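Ribosomal protein L11 methyltransferase (Lactobacillus delbrueckii subsp. bulgaricus ATCC BAA-365, PDB 3GRZ) probably trimethylates lysine side chains of ribosomal protein L11 with S-adenosyl-L-methionine as methyl donor, the chain here being its C-terminal, cofactor-binding fragment. Local coordinates at residues I30-F39 with S95-N106. Sequence-based numbering, arbitrary orientation.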
ATOM      1  N   ILE B  30      12.655   1.325  10.503  1.00 38.01           N
ATOM      2  CA  ILE B  30      13.643   0.304  10.165  1.00 37.81           C
ATOM      3  C   ILE B  30      13.396  -0.920  11.029  1.00 39.56           C
ATOM      4  O   ILE B  30      13.410  -0.839  12.265  1.00 40.47           O
ATOM      5  CB  ILE B  30      15.093   0.822  10.342  1.00 41.43           C
ATOM      6  CG1 ILE B  30      15.342   2.093   9.502  1.00 46.57           C
ATOM      7  CG2 ILE B  30      16.114  -0.263  10.013  1.00 40.77           C
ATOM      8  CD1 ILE B  30      14.952   2.010   8.011  1.00 41.06           C
ATOM      9  N   ILE B  31      13.121  -2.048  10.384  1.00 33.12           N
ATOM     10  CA  ILE B  31      12.916  -3.279  11.126  1.00 34.59           C
ATOM     11  C   ILE B  31      14.154  -4.162  10.988  1.00 35.68           C
ATOM     12  O   ILE B  31      14.500  -4.603   9.887  1.00 34.13           O
ATOM     13  CB  ILE B  31      11.628  -4.012  10.700  1.00 35.94           C
ATOM     14  CG1 ILE B  31      10.408  -3.147  11.035  1.00 38.42           C
ATOM     15  CG2 ILE B  31      11.531  -5.380  11.385  1.00 31.18           C
ATOM     16  CD1 ILE B  31       9.090  -3.772  10.634  1.00 40.56           C
ATOM     17  N   ARG B  32      14.828  -4.366  12.119  1.00 36.54           N
ATOM     18  CA  ARG B  32      15.993  -5.239  12.172  0.50 35.53           C
ATOM     19  C   ARG B  32      15.588  -6.698  12.363  1.00 34.07           C
ATOM     20  O   ARG B  32      14.764  -7.030  13.221  1.00 33.28           O
ATOM     21  CB  ARG B  32      16.966  -4.768  13.252  0.50 35.29           C
ATOM     22  CG  ARG B  32      17.470  -3.360  12.981  0.50 44.40           C
ATOM     23  CD  ARG B  32      18.571  -2.911  13.929  0.50 50.67           C
ATOM     24  NE  ARG B  32      19.190  -1.687  13.425  0.50 59.32           N
ATOM     25  CZ  ARG B  32      20.235  -1.660  12.602  0.50 60.58           C
ATOM     26  NH1 ARG B  32      20.722  -0.498  12.184  0.50 59.58           N
ATOM     27  NH2 ARG B  32      20.805  -2.792  12.203  0.50 55.80           N
ATOM     28  N   LEU B  33      16.153  -7.567  11.526  1.00 29.70           N
ATOM     29  CA  LEU B  33      15.916  -9.002  11.607  1.00 35.94           C
ATOM     30  C   LEU B  33      17.255  -9.740  11.613  1.00 42.73           C
ATOM     31  O   LEU B  33      18.204  -9.316  10.957  1.00 42.72           O
ATOM     32  CB  LEU B  33      15.080  -9.494  10.421  1.00 37.81           C
ATOM     33  CG  LEU B  33      13.625  -9.054  10.190  1.00 37.53           C
ATOM     34  CD1 LEU B  33      13.054  -9.802   9.001  1.00 37.86           C
ATOM     35  CD2 LEU B  33      12.742  -9.276  11.414  1.00 31.57           C
ATOM     36  N   ASP B  34      17.314 -10.845  12.350  1.00 40.47           N
ATOM     37  CA  ASP B  34      18.525 -11.659  12.449  1.00 45.32           C
ATOM     38  C   ASP B  34      18.416 -12.829  11.463  1.00 46.79           C
ATOM     39  O   ASP B  34      17.583 -13.718  11.646  1.00 48.67           O
ATOM     40  CB  ASP B  34      18.725 -12.135  13.901  1.00 45.60           C
ATOM     41  CG  ASP B  34      20.033 -12.934  14.116  1.00 50.54           C
ATOM     42  OD1 ASP B  34      20.719 -13.330  13.142  1.00 44.42           O
ATOM     43  OD2 ASP B  34      20.371 -13.167  15.294  1.00 46.25           O
ATOM     44  N   PRO B  35      19.265 -12.829  10.413  1.00 53.86           N
ATOM     45  CA  PRO B  35      19.249 -13.836   9.349  1.00 55.58           C
ATOM     46  C   PRO B  35      19.684 -15.214   9.823  1.00 51.97           C
ATOM     47  O   PRO B  35      19.342 -16.212   9.192  1.00 59.19           O
ATOM     48  CB  PRO B  35      20.275 -13.298   8.343  1.00 56.67           C
ATOM     49  CG  PRO B  35      20.440 -11.871   8.684  1.00 59.71           C
ATOM     50  CD  PRO B  35      20.323 -11.836  10.167  1.00 55.92           C
ATOM     51  N   GLY B  36      20.427 -15.260  10.925  1.00 53.38           N
ATOM     52  CA  GLY B  36      20.830 -16.517  11.554  1.00 53.87           C
ATOM     53  C   GLY B  36      19.678 -17.286  12.181  1.00 54.08           C
ATOM     54  O   GLY B  36      19.772 -18.498  12.373  1.00 55.84           O
ATOM     55  N   LEU B  37      18.593 -16.582  12.506  1.00 46.31           N
ATOM     56  CA  LEU B  37      17.397 -17.228  13.039  1.00 47.26           C
ATOM     57  C   LEU B  37      16.565 -17.768  11.889  1.00 45.32           C
ATOM     58  O   LEU B  37      16.772 -17.389  10.734  1.00 52.67           O
ATOM     59  CB  LEU B  37      16.582 -16.253  13.900  1.00 42.89           C
ATOM     60  CG  LEU B  37      17.304 -15.652  15.109  1.00 52.06           C
ATOM     61  CD1 LEU B  37      16.487 -14.522  15.699  1.00 52.27           C
ATOM     62  CD2 LEU B  37      17.618 -16.720  16.165  1.00 53.19           C
ATOM     63  N   ALA B  38      15.636 -18.663  12.198  1.00 48.37           N
ATOM     64  CA  ALA B  38      14.757 -19.232  11.175  1.00 61.32           C
ATOM     65  C   ALA B  38      13.783 -18.180  10.611  1.00 64.94           C
ATOM     66  O   ALA B  38      13.478 -17.180  11.283  1.00 64.16           O
ATOM     67  CB  ALA B  38      13.998 -20.446  11.731  1.00 60.92           C
ATOM     68  N   PHE B  39      13.327 -18.418   9.377  1.00 68.94           N
ATOM     69  CA  PHE B  39      12.362 -17.562   8.648  1.00 69.45           C
ATOM     70  C   PHE B  39      12.827 -16.121   8.400  1.00 69.94           C
ATOM     71  O   PHE B  39      13.987 -15.867   8.076  1.00 69.30           O
ATOM     72  CB  PHE B  39      10.983 -17.557   9.326  1.00 70.40           C
ATOM     73  CG  PHE B  39      10.505 -18.917   9.761  1.00 75.30           C
ATOM     74  CD1 PHE B  39       9.976 -19.813   8.833  1.00 77.69           C
ATOM     75  CD2 PHE B  39      10.569 -19.298  11.103  1.00 70.64           C
ATOM     76  CE1 PHE B  39       9.530 -21.068   9.233  1.00 77.97           C
ATOM     77  CE2 PHE B  39      10.127 -20.547  11.508  1.00 71.40           C
ATOM     78  CZ  PHE B  39       9.609 -21.433  10.569  1.00 74.41           C
ATOM     79  N   SER B  95      10.219 -20.506  15.445  1.00 35.37           N
ATOM     80  CA  SER B  95       9.476 -19.276  15.158  1.00 35.92           C
ATOM     81  C   SER B  95       9.260 -18.454  16.426  1.00 32.41           C
ATOM     82  O   SER B  95       9.445 -17.240  16.420  1.00 35.17           O
ATOM     83  CB  SER B  95       8.136 -19.557  14.478  1.00 32.08           C
ATOM     84  OG  SER B  95       7.396 -18.349  14.420  1.00 35.34           O
ATOM     85  N   MET B  96       8.876 -19.125  17.514  1.00 33.34           N
ATOM     86  CA  MET B  96       8.731 -18.474  18.807  1.00 33.37           C
ATOM     87  C   MET B  96      10.018 -17.767  19.235  1.00 32.08           C
ATOM     88  O   MET B  96       9.966 -16.625  19.683  1.00 36.32           O
ATOM     89  CB  MET B  96       8.253 -19.462  19.874  1.00 37.33           C
ATOM     90  CG  MET B  96       6.840 -20.035  19.642  1.00 39.73           C
ATOM     91  SD  MET B  96       5.498 -18.830  19.796  1.00 31.15           S
ATOM     92  CE  MET B  96       5.216 -18.396  18.098  1.00 30.60           C
ATOM     93  N   THR B  97      11.164 -18.420  19.023  1.00 34.38           N
ATOM     94  CA  THR B  97      12.487 -17.823  19.272  1.00 33.90           C
ATOM     95  C   THR B  97      12.777 -16.639  18.347  1.00 34.67           C
ATOM     96  O   THR B  97      13.175 -15.565  18.815  1.00 33.69           O
ATOM     97  CB  THR B  97      13.617 -18.889  19.135  1.00 37.90           C
ATOM     98  OG1 THR B  97      13.381 -19.942  20.069  1.00 41.01           O
ATOM     99  CG2 THR B  97      15.008 -18.292  19.405  1.00 36.46           C
ATOM    100  N   ALA B  98      12.583 -16.831  17.040  1.00 30.06           N
ATOM    101  CA  ALA B  98      12.877 -15.778  16.077  1.00 32.54           C
ATOM    102  C   ALA B  98      12.008 -14.533  16.323  1.00 30.57           C
ATOM    103  O   ALA B  98      12.535 -13.433  16.378  1.00 31.72           O
ATOM    104  CB  ALA B  98      12.721 -16.293  14.646  1.00 30.58           C
ATOM    105  N   ALA B  99      10.700 -14.726  16.511  1.00 30.61           N
ATOM    106  CA  ALA B  99       9.768 -13.606  16.742  1.00 33.27           C
ATOM    107  C   ALA B  99      10.131 -12.797  17.979  1.00 32.03           C
ATOM    108  O   ALA B  99      10.189 -11.569  17.910  1.00 30.68           O
ATOM    109  CB  ALA B  99       8.324 -14.093  16.823  1.00 27.22           C
ATOM    110  N   GLU B 100      10.416 -13.480  19.091  1.00 31.17           N
ATOM    111  CA  GLU B 100      10.836 -12.803  20.324  1.00 33.30           C
ATOM    112  C   GLU B 100      12.152 -12.047  20.173  1.00 33.39           C
ATOM    113  O   GLU B 100      12.246 -10.871  20.567  1.00 28.07           O
ATOM    114  CB  GLU B 100      10.935 -13.774  21.502  1.00 38.47           C
ATOM    115  CG  GLU B 100      11.181 -13.052  22.833  1.00 38.87           C
ATOM    116  CD  GLU B 100      11.242 -13.976  24.043  1.00 44.38           C
ATOM    117  OE1 GLU B 100      11.378 -15.208  23.888  1.00 42.12           O
ATOM    118  OE2 GLU B 100      11.160 -13.450  25.168  1.00 51.65           O
ATOM    119  N   GLU B 101      13.151 -12.710  19.589  1.00 34.27           N
ATOM    120  CA  GLU B 101      14.474 -12.116  19.426  1.00 35.31           C
ATOM    121  C   GLU B 101      14.482 -10.970  18.411  1.00 32.64           C
ATOM    122  O   GLU B 101      15.106  -9.932  18.658  1.00 32.71           O
ATOM    123  CB  GLU B 101      15.530 -13.191  19.088  1.00 36.91           C
ATOM    124  CG  GLU B 101      15.718 -14.226  20.227  1.00 49.31           C
ATOM    125  CD  GLU B 101      17.023 -15.046  20.158  1.00 55.28           C
ATOM    126  OE1 GLU B 101      17.929 -14.722  19.351  1.00 59.92           O
ATOM    127  OE2 GLU B 101      17.138 -16.023  20.939  1.00 61.41           O
ATOM    128  N   ASN B 102      13.792 -11.150  17.277  1.00 31.86           N
ATOM    129  CA  ASN B 102      13.623 -10.060  16.305  1.00 24.57           C
ATOM    130  C   ASN B 102      12.840  -8.886  16.902  1.00 26.35           C
ATOM    131  O   ASN B 102      13.221  -7.730  16.692  1.00 28.21           O
ATOM    132  CB  ASN B 102      12.995 -10.537  14.990  1.00 23.66           C
ATOM    133  CG  ASN B 102      13.953 -11.374  14.133  1.00 30.19           C
ATOM    134  OD1 ASN B 102      15.161 -11.150  14.124  1.00 32.13           O
ATOM    135  ND2 ASN B 102      13.401 -12.333  13.397  1.00 31.67           N
ATOM    136  N   ALA B 103      11.787  -9.162  17.683  1.00 28.83           N
ATOM    137  CA  ALA B 103      11.066  -8.057  18.379  1.00 32.26           C
ATOM    138  C   ALA B 103      12.017  -7.246  19.263  1.00 31.45           C
ATOM    139  O   ALA B 103      12.053  -6.006  19.190  1.00 30.07           O
ATOM    140  CB  ALA B 103       9.893  -8.578  19.196  1.00 28.85           C
ATOM    141  N   ALA B 104      12.802  -7.969  20.069  1.00 33.74           N
ATOM    142  CA  ALA B 104      13.767  -7.394  21.004  1.00 29.43           C
ATOM    143  C   ALA B 104      14.827  -6.553  20.297  1.00 28.38           C
ATOM    144  O   ALA B 104      15.205  -5.494  20.799  1.00 36.59           O
ATOM    145  CB  ALA B 104      14.426  -8.501  21.830  1.00 29.81           C
ATOM    146  N   LEU B 105      15.292  -7.010  19.130  1.00 29.82           N
ATOM    147  CA  LEU B 105      16.220  -6.209  18.299  1.00 31.00           C
ATOM    148  C   LEU B 105      15.627  -4.870  17.905  1.00 30.38           C
ATOM    149  O   LEU B 105      16.354  -3.916  17.596  1.00 32.70           O
ATOM    150  CB  LEU B 105      16.628  -6.952  17.020  1.00 32.64           C
ATOM    151  CG  LEU B 105      17.602  -8.129  17.117  1.00 38.90           C
ATOM    152  CD1 LEU B 105      17.623  -8.858  15.779  1.00 40.36           C
ATOM    153  CD2 LEU B 105      19.027  -7.685  17.569  1.00 32.01           C
ATOM    154  N   ASN B 106      14.297  -4.795  17.897  1.00 30.02           N
ATOM    155  CA  ASN B 106      13.632  -3.553  17.551  1.00 34.09           C
ATOM    156  C   ASN B 106      13.071  -2.830  18.771  1.00 35.85           C
ATOM    157  O   ASN B 106      12.292  -1.893  18.633  1.00 35.87           O
ATOM    158  CB  ASN B 106      12.569  -3.821  16.481  1.00 34.00           C
ATOM    159  CG  ASN B 106      13.189  -4.239  15.160  1.00 31.06           C
ATOM    160  OD1 ASN B 106      13.775  -3.421  14.455  1.00 33.56           O
ATOM    161  ND2 ASN B 106      13.099  -5.524  14.839  1.00 31.34           N
TER
HETATM  162  O   HOH W   1      13.325  -0.824  15.067  1.00 51.46           O
HETATM  163  O   HOH W   2      14.774 -13.791  11.288  1.00 36.56           O
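Asn106 reads the backbone of Arg32 with both ends of its amide. OD1 takes the Arg32 N-H on an in-plane lone pair (Arg32 N to Asn106 OD1 2.7 Å, 167° at the hydrogen), while Asn106 ND2 donates to Arg32 O (2.8 Å). ND2 also reaches back to Asn102 O, and a water joins OD1 to Ile30 O, so the amide is gripped by four bonds and its flip state is fixed. One turn earlier, with CG anti to its own carbonyl carbon (chi1 -72°), the amide of Asn102 reaches the strand end, where OD1 accepts the Asp34 N-H (Asn102 OD1 to Asp34 N 2.8 Å), the donor tilted 27° from the carbonyl plane. Its ND2 donates to Ser71 O and to a water held by Asp34 O; Leu33 CD2 packs on Asn102 CG at 3.6 Å. Beyond the strand, Asp34 OD1 accepts from Gly36 N in an Asx turn, overlapping a type I turn that delivers Leu37 to the helix. Leu37 CB meets Ala98 CB at 3.9 Å, and its CD1 rests against Glu101 CB. Ser95, touched by Phe39, bonds through OG to Gly70 O and Asp90 OD2, Asp90 being a predicted S-adenosyl-L-methionine ligand. The contact thus docks the outermost strand of the fragment's small first sheet onto helix 93-105 of the Rossmann-like methyltransferase fold.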